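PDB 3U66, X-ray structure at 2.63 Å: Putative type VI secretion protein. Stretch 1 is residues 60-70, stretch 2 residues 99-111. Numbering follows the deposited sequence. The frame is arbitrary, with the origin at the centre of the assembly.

Stretch 1 60-70: SDIMLYAFCAL
Stretch 2 (99-111) GTLNAGEELWERI

Where two helices come close, small residues let the backbones approach and larger side chains fill what remains, and this pair is a compact example, centred on Leu107. Leu107 (chi1 t, chi2 p) leaves its backbone sideways but brings its end inward. Its CD1 lies 3.8 Å from Ala66 CB, and its CD2 3.8 Å from Ala69 CB. The methyl side chains suit the narrow end of the contact, where Ala69 CB meets Ala103 CB at 3.7 Å.

Residues 60-70 are helical throughout; residues 103-111 form the partner helix, running in a broadly opposite direction, with 144° between the N-to-C directions and the axes 9.9 Å apart at closest approach. The register runs in reverse: the CA atoms of Ala69 and Ala103 lie 5.6 Å apart, those of Ala66 and Leu107 6.6 Å, and those of Ile62 and Arg110 8.1 Å. Towards the wider end, Ile62 (chi1 t, chi2 p) fills the space with its longer chain, placing CD1 4.2 Å from Leu107 CD1 and 3.1 Å from Arg110 CG, a tight approach.

Tyr65, with chi1 at -172° and chi2 at -92°, is the knob, seated among Ala103, Glu106, Leu107 and Arg110. Leu107 CD1 lies at the ring edge, 3.8 Å from Tyr65 CD1, while the phenol end reaches the helix start: Tyr65 OH is 3.4 Å from Ala103 CB and 3.6 Å from Thr100 CG2. Just before that helix, Asn102 N donates to Thr100 OG1 at 3.0 Å, linking two loop residues.

At the polar edge, Arg110 (chi1 t, chi2 93°, chi3 p, chi4 106°) lays its guanidinium over one ring face, with CZ 4.3 Å from the Tyr65 centroid. This cation-pi contact lets a charged, partly exposed residue cover a buried aromatic. The two stretches together bury 463 Å².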

ATOM      1  N   SER A  60      10.229   9.865  -0.448  1.00 58.48           N
ATOM      2  CA  SER A  60       8.904  10.482  -0.438  1.00 57.87           C
ATOM      3  C   SER A  60       8.038   9.866  -1.530  1.00 61.49           C
ATOM      4  O   SER A  60       6.927   9.436  -1.232  1.00 60.36           O
ATOM      5  CB  SER A  60       9.009  11.990  -0.637  1.00 61.66           C
ATOM      6  OG  SER A  60       9.792  12.603   0.372  1.00 72.93           O
ATOM      7  N   ASP A  61       8.600   9.712  -2.754  1.00 59.12           N
ATOM      8  CA  ASP A  61       7.912   9.115  -3.893  1.00 59.21           C
ATOM      9  C   ASP A  61       7.534   7.645  -3.732  1.00 62.74           C
ATOM     10  O   ASP A  61       6.440   7.287  -4.139  1.00 62.30           O
ATOM     11  CB  ASP A  61       8.603   9.443  -5.224  1.00 61.60           C
ATOM     12  CG  ASP A  61       8.521  10.914  -5.636  1.00 72.94           C
ATOM     13  OD1 ASP A  61       7.471  11.563  -5.359  1.00 74.13           O
ATOM     14  OD2 ASP A  61       9.490  11.413  -6.250  1.00 77.25           O
ATOM     15  N   ILE A  62       8.394   6.809  -3.118  1.00 59.90           N
ATOM     16  CA  ILE A  62       8.063   5.398  -2.853  1.00 59.83           C
ATOM     17  C   ILE A  62       6.968   5.288  -1.768  1.00 62.83           C
ATOM     18  O   ILE A  62       5.990   4.547  -1.948  1.00 62.85           O
ATOM     19  CB  ILE A  62       9.296   4.433  -2.665  1.00 63.31           C
ATOM     20  CG1 ILE A  62       8.924   3.069  -2.036  1.00 64.02           C
ATOM     21  CG2 ILE A  62      10.389   5.051  -1.843  1.00 64.29           C
ATOM     22  CD1 ILE A  62       8.053   2.168  -2.810  1.00 72.26           C
HETATM   23  N   MSE A  63       7.104   6.067  -0.683  1.00 57.85           N
HETATM   24  CA  MSE A  63       6.109   6.107   0.400  1.00 57.18           C
HETATM   25  C   MSE A  63       4.724   6.539  -0.102  1.00 58.12           C
HETATM   26  O   MSE A  63       3.728   5.891   0.223  1.00 57.02           O
HETATM   27  CB  MSE A  63       6.571   7.039   1.520  1.00 59.84           C
HETATM   28  CG  MSE A  63       7.544   6.386   2.482  1.00 67.79           C
HETATM   29 SE   MSE A  63       8.483   7.744   3.527  1.00 77.36          SE
HETATM   30  CE  MSE A  63       8.275   7.104   5.105  1.00 73.98           C
ATOM     31  N   LEU A  64       4.681   7.604  -0.934  1.00 53.42           N
ATOM     32  CA  LEU A  64       3.455   8.126  -1.527  1.00 52.15           C
ATOM     33  C   LEU A  64       2.869   7.183  -2.574  1.00 54.64           C
ATOM     34  O   LEU A  64       1.643   7.132  -2.717  1.00 53.98           O
ATOM     35  CB  LEU A  64       3.689   9.516  -2.117  1.00 52.24           C
ATOM     36  CG  LEU A  64       3.815  10.653  -1.101  1.00 57.37           C
ATOM     37  CD1 LEU A  64       4.607  11.807  -1.678  1.00 57.16           C
ATOM     38  CD2 LEU A  64       2.445  11.121  -0.621  1.00 59.67           C
ATOM     39  N   TYR A  65       3.738   6.438  -3.297  1.00 49.85           N
ATOM     40  CA  TYR A  65       3.339   5.463  -4.308  1.00 49.72           C
ATOM     41  C   TYR A  65       2.579   4.319  -3.637  1.00 53.57           C
ATOM     42  O   TYR A  65       1.453   4.021  -4.039  1.00 52.06           O
ATOM     43  CB  TYR A  65       4.566   4.922  -5.068  1.00 51.17           C
ATOM     44  CG  TYR A  65       4.208   4.053  -6.255  1.00 52.55           C
ATOM     45  CD1 TYR A  65       4.096   2.674  -6.128  1.00 54.90           C
ATOM     46  CD2 TYR A  65       4.002   4.614  -7.515  1.00 52.68           C
ATOM     47  CE1 TYR A  65       3.745   1.873  -7.210  1.00 56.71           C
ATOM     48  CE2 TYR A  65       3.660   3.822  -8.607  1.00 53.30           C
ATOM     49  CZ  TYR A  65       3.523   2.453  -8.448  1.00 62.72           C
ATOM     50  OH  TYR A  65       3.173   1.663  -9.511  1.00 66.09           O
ATOM     51  N   ALA A  66       3.189   3.719  -2.582  1.00 50.77           N
ATOM     52  CA  ALA A  66       2.614   2.623  -1.800  1.00 50.02           C
ATOM     53  C   ALA A  66       1.279   3.038  -1.224  1.00 51.13           C
ATOM     54  O   ALA A  66       0.336   2.258  -1.296  1.00 50.56           O
ATOM     55  CB  ALA A  66       3.565   2.206  -0.688  1.00 51.17           C
ATOM     56  N   PHE A  67       1.175   4.284  -0.728  1.00 46.64           N
ATOM     57  CA  PHE A  67      -0.083   4.811  -0.192  1.00 46.89           C
ATOM     58  C   PHE A  67      -1.168   4.963  -1.258  1.00 52.76           C
ATOM     59  O   PHE A  67      -2.323   4.626  -0.975  1.00 52.81           O
ATOM     60  CB  PHE A  67       0.118   6.134   0.560  1.00 48.41           C
ATOM     61  CG  PHE A  67      -1.139   6.611   1.236  1.00 49.61           C
ATOM     62  CD1 PHE A  67      -1.515   6.105   2.473  1.00 52.64           C
ATOM     63  CD2 PHE A  67      -1.956   7.556   0.630  1.00 51.99           C
ATOM     64  CE1 PHE A  67      -2.686   6.534   3.087  1.00 53.21           C
ATOM     65  CE2 PHE A  67      -3.131   7.982   1.246  1.00 54.71           C
ATOM     66  CZ  PHE A  67      -3.486   7.466   2.468  1.00 52.45           C
ATOM     67  N   CYS A  68      -0.809   5.511  -2.453  1.00 49.79           N
ATOM     68  CA  CYS A  68      -1.727   5.689  -3.581  1.00 49.44           C
ATOM     69  C   CYS A  68      -2.263   4.327  -4.005  1.00 51.66           C
ATOM     70  O   CYS A  68      -3.470   4.154  -4.112  1.00 50.06           O
ATOM     71  CB  CYS A  68      -1.043   6.407  -4.740  1.00 50.16           C
ATOM     72  SG  CYS A  68      -0.970   8.209  -4.562  1.00 54.04           S
ATOM     73  N   ALA A  69      -1.358   3.348  -4.170  1.00 49.33           N
ATOM     74  CA  ALA A  69      -1.653   1.959  -4.528  1.00 49.67           C
ATOM     75  C   ALA A  69      -2.527   1.278  -3.469  1.00 56.17           C
ATOM     76  O   ALA A  69      -3.409   0.492  -3.831  1.00 57.23           O
ATOM     77  CB  ALA A  69      -0.358   1.188  -4.708  1.00 50.29           C
ATOM     78  N   LEU A  70      -2.297   1.595  -2.173  1.00 52.68           N
ATOM     79  CA  LEU A  70      -3.065   1.048  -1.052  1.00 52.74           C
ATOM     80  C   LEU A  70      -4.506   1.588  -1.075  1.00 58.05           C
ATOM     81  O   LEU A  70      -5.463   0.803  -1.091  1.00 58.18           O
ATOM     82  CB  LEU A  70      -2.342   1.308   0.305  1.00 52.52           C
ATOM     83  CG  LEU A  70      -3.093   1.068   1.633  1.00 56.14           C
ATOM     84  CD1 LEU A  70      -3.499  -0.394   1.818  1.00 55.91           C
ATOM     85  CD2 LEU A  70      -2.275   1.551   2.808  1.00 57.21           C
ATOM     86  N   GLY A  99       1.126   8.428 -13.065  1.00 60.16           N
ATOM     87  CA  GLY A  99       1.021   8.077 -14.474  1.00 60.57           C
ATOM     88  C   GLY A  99       1.113   6.593 -14.767  1.00 65.05           C
ATOM     89  O   GLY A  99       1.728   6.198 -15.760  1.00 65.96           O
ATOM     90  N   THR A 100       0.494   5.766 -13.910  1.00 60.06           N
ATOM     91  CA  THR A 100       0.419   4.309 -14.075  1.00 59.51           C
ATOM     92  C   THR A 100      -0.963   3.775 -13.655  1.00 62.51           C
ATOM     93  O   THR A 100      -1.679   4.426 -12.899  1.00 61.60           O
ATOM     94  CB  THR A 100       1.614   3.563 -13.398  1.00 66.63           C
ATOM     95  OG1 THR A 100       1.426   2.147 -13.539  1.00 67.08           O
ATOM     96  CG2 THR A 100       1.779   3.902 -11.900  1.00 62.94           C
ATOM     97  N   LEU A 101      -1.330   2.602 -14.164  1.00 59.37           N
ATOM     98  CA  LEU A 101      -2.572   1.901 -13.823  1.00 59.64           C
ATOM     99  C   LEU A 101      -2.170   0.471 -13.420  1.00 64.90           C
ATOM    100  O   LEU A 101      -3.026  -0.411 -13.268  1.00 64.33           O
ATOM    101  CB  LEU A 101      -3.536   1.871 -15.022  1.00 59.69           C
ATOM    102  CG  LEU A 101      -4.012   3.214 -15.581  1.00 64.41           C
ATOM    103  CD1 LEU A 101      -4.174   3.150 -17.089  1.00 64.31           C
ATOM    104  CD2 LEU A 101      -5.297   3.656 -14.935  1.00 66.09           C
ATOM    105  N   ASN A 102      -0.841   0.263 -13.249  1.00 62.30           N
ATOM    106  CA  ASN A 102      -0.240  -1.025 -12.904  1.00 62.65           C
ATOM    107  C   ASN A 102       0.498  -1.029 -11.544  1.00 66.30           C
ATOM    108  O   ASN A 102       1.508  -1.715 -11.394  1.00 66.18           O
ATOM    109  CB  ASN A 102       0.654  -1.522 -14.061  1.00 62.42           C
ATOM    110  CG  ASN A 102       0.868  -3.016 -14.073  1.00 88.34           C
ATOM    111  OD1 ASN A 102      -0.043  -3.817 -13.787  1.00 82.56           O
ATOM    112  ND2 ASN A 102       2.087  -3.414 -14.406  1.00 81.19           N
ATOM    113  N   ALA A 103      -0.026  -0.289 -10.547  1.00 62.40           N
ATOM    114  CA  ALA A 103       0.578  -0.216  -9.212  1.00 61.45           C
ATOM    115  C   ALA A 103       0.436  -1.521  -8.445  1.00 63.19           C
ATOM    116  O   ALA A 103       1.300  -1.834  -7.635  1.00 62.88           O
ATOM    117  CB  ALA A 103       0.001   0.941  -8.417  1.00 62.14           C
ATOM    118  N   GLY A 104      -0.602  -2.295  -8.753  1.00 58.50           N
ATOM    119  CA  GLY A 104      -0.837  -3.603  -8.149  1.00 57.96           C
ATOM    120  C   GLY A 104       0.288  -4.577  -8.435  1.00 62.22           C
ATOM    121  O   GLY A 104       0.605  -5.425  -7.598  1.00 62.33           O
ATOM    122  N   GLU A 105       0.940  -4.411  -9.599  1.00 58.80           N
ATOM    123  CA  GLU A 105       2.052  -5.235 -10.063  1.00 58.63           C
ATOM    124  C   GLU A 105       3.410  -4.607  -9.718  1.00 62.45           C
ATOM    125  O   GLU A 105       4.247  -5.276  -9.097  1.00 62.45           O
ATOM    126  CB  GLU A 105       1.936  -5.465 -11.584  1.00 60.07           C
ATOM    127  CG  GLU A 105       2.684  -6.681 -12.100  1.00 72.04           C
ATOM    128  CD  GLU A 105       2.552  -6.926 -13.590  1.00 93.33           C
ATOM    129  OE1 GLU A 105       1.405  -7.007 -14.084  1.00 86.89           O
ATOM    130  OE2 GLU A 105       3.599  -7.075 -14.262  1.00 91.34           O
ATOM    131  N   GLU A 106       3.640  -3.339 -10.130  1.00 57.95           N
ATOM    132  CA  GLU A 106       4.940  -2.706  -9.917  1.00 57.63           C
ATOM    133  C   GLU A 106       5.314  -2.286  -8.497  1.00 60.55           C
ATOM    134  O   GLU A 106       6.500  -2.048  -8.254  1.00 60.49           O
ATOM    135  CB  GLU A 106       5.340  -1.696 -11.014  1.00 59.30           C
ATOM    136  CG  GLU A 106       4.403  -0.524 -11.218  1.00 72.81           C
ATOM    137  N   LEU A 107       4.351  -2.266  -7.540  1.00 56.01           N
ATOM    138  CA  LEU A 107       4.683  -1.974  -6.136  1.00 55.09           C
ATOM    139  C   LEU A 107       5.420  -3.177  -5.516  1.00 59.18           C
ATOM    140  O   LEU A 107       6.338  -2.988  -4.724  1.00 59.07           O
ATOM    141  CB  LEU A 107       3.456  -1.559  -5.304  1.00 55.00           C
ATOM    142  CG  LEU A 107       3.660  -1.289  -3.799  1.00 59.45           C
ATOM    143  CD1 LEU A 107       4.632  -0.119  -3.547  1.00 59.73           C
ATOM    144  CD2 LEU A 107       2.340  -1.039  -3.120  1.00 60.80           C
ATOM    145  N   TRP A 108       5.039  -4.405  -5.915  1.00 55.79           N
ATOM    146  CA  TRP A 108       5.699  -5.645  -5.506  1.00 55.12           C
ATOM    147  C   TRP A 108       7.117  -5.677  -6.062  1.00 60.97           C
ATOM    148  O   TRP A 108       8.035  -6.086  -5.363  1.00 60.75           O
ATOM    149  CB  TRP A 108       4.904  -6.878  -5.973  1.00 52.88           C
ATOM    150  CG  TRP A 108       3.792  -7.232  -5.039  1.00 53.18           C
ATOM    151  CD1 TRP A 108       2.455  -7.108  -5.275  1.00 55.84           C
ATOM    152  CD2 TRP A 108       3.916  -7.645  -3.671  1.00 52.76           C
ATOM    153  NE1 TRP A 108       1.739  -7.462  -4.156  1.00 54.74           N
ATOM    154  CE2 TRP A 108       2.614  -7.787  -3.153  1.00 56.33           C
ATOM    155  CE3 TRP A 108       5.012  -7.906  -2.832  1.00 54.20           C
ATOM    156  CZ2 TRP A 108       2.370  -8.168  -1.831  1.00 55.65           C
ATOM    157  CZ3 TRP A 108       4.767  -8.322  -1.533  1.00 55.59           C
ATOM    158  CH2 TRP A 108       3.461  -8.461  -1.048  1.00 56.27           C
ATOM    159  N   GLU A 109       7.285  -5.213  -7.312  1.00 59.66           N
ATOM    160  CA  GLU A 109       8.555  -5.103  -8.033  1.00 60.62           C
ATOM    161  C   GLU A 109       9.438  -4.088  -7.272  1.00 65.83           C
ATOM    162  O   GLU A 109      10.636  -4.325  -7.091  1.00 66.00           O
ATOM    163  CB  GLU A 109       8.267  -4.606  -9.464  1.00 62.17           C
ATOM    164  CG  GLU A 109       9.338  -4.903 -10.498  1.00 75.75           C
ATOM    165  CD  GLU A 109       9.032  -4.429 -11.910  1.00100.61           C
ATOM    166  OE1 GLU A 109       7.987  -3.768 -12.117  1.00 88.23           O
ATOM    167  OE2 GLU A 109       9.849  -4.721 -12.815  1.00 98.49           O
ATOM    168  N   ARG A 110       8.808  -3.009  -6.769  1.00 62.22           N
ATOM    169  CA  ARG A 110       9.417  -1.928  -6.012  1.00 62.00           C
ATOM    170  C   ARG A 110       9.834  -2.361  -4.607  1.00 65.68           C
ATOM    171  O   ARG A 110      10.840  -1.875  -4.111  1.00 65.57           O
ATOM    172  CB  ARG A 110       8.456  -0.730  -5.966  1.00 62.32           C
ATOM    173  CG  ARG A 110       9.002   0.520  -5.308  1.00 75.27           C
ATOM    174  CD  ARG A 110       9.653   1.511  -6.256  1.00 90.07           C
ATOM    175  NE  ARG A 110       8.719   1.987  -7.283  1.00103.50           N
ATOM    176  CZ  ARG A 110       8.153   3.194  -7.329  1.00116.21           C
ATOM    177  NH1 ARG A 110       8.428   4.091  -6.396  1.00101.96           N
ATOM    178  NH2 ARG A 110       7.327   3.506  -8.307  1.00102.69           N
ATOM    179  N   ILE A 111       9.074  -3.257  -3.960  1.00 61.94           N
ATOM    180  CA  ILE A 111       9.407  -3.799  -2.629  1.00 61.77           C
ATOM    181  C   ILE A 111      10.675  -4.668  -2.708  1.00 67.39           C
ATOM    182  O   ILE A 111      11.562  -4.546  -1.860  1.00 67.29           O
ATOM    183  CB  ILE A 111       8.198  -4.535  -1.953  1.00 64.20           C
ATOM    184  CG1 ILE A 111       7.083  -3.533  -1.550  1.00 63.78           C
ATOM    185  CG2 ILE A 111       8.640  -5.366  -0.713  1.00 64.58           C
ATOM    186  CD1 ILE A 111       5.686  -4.126  -1.364  1.00 68.14           C
TER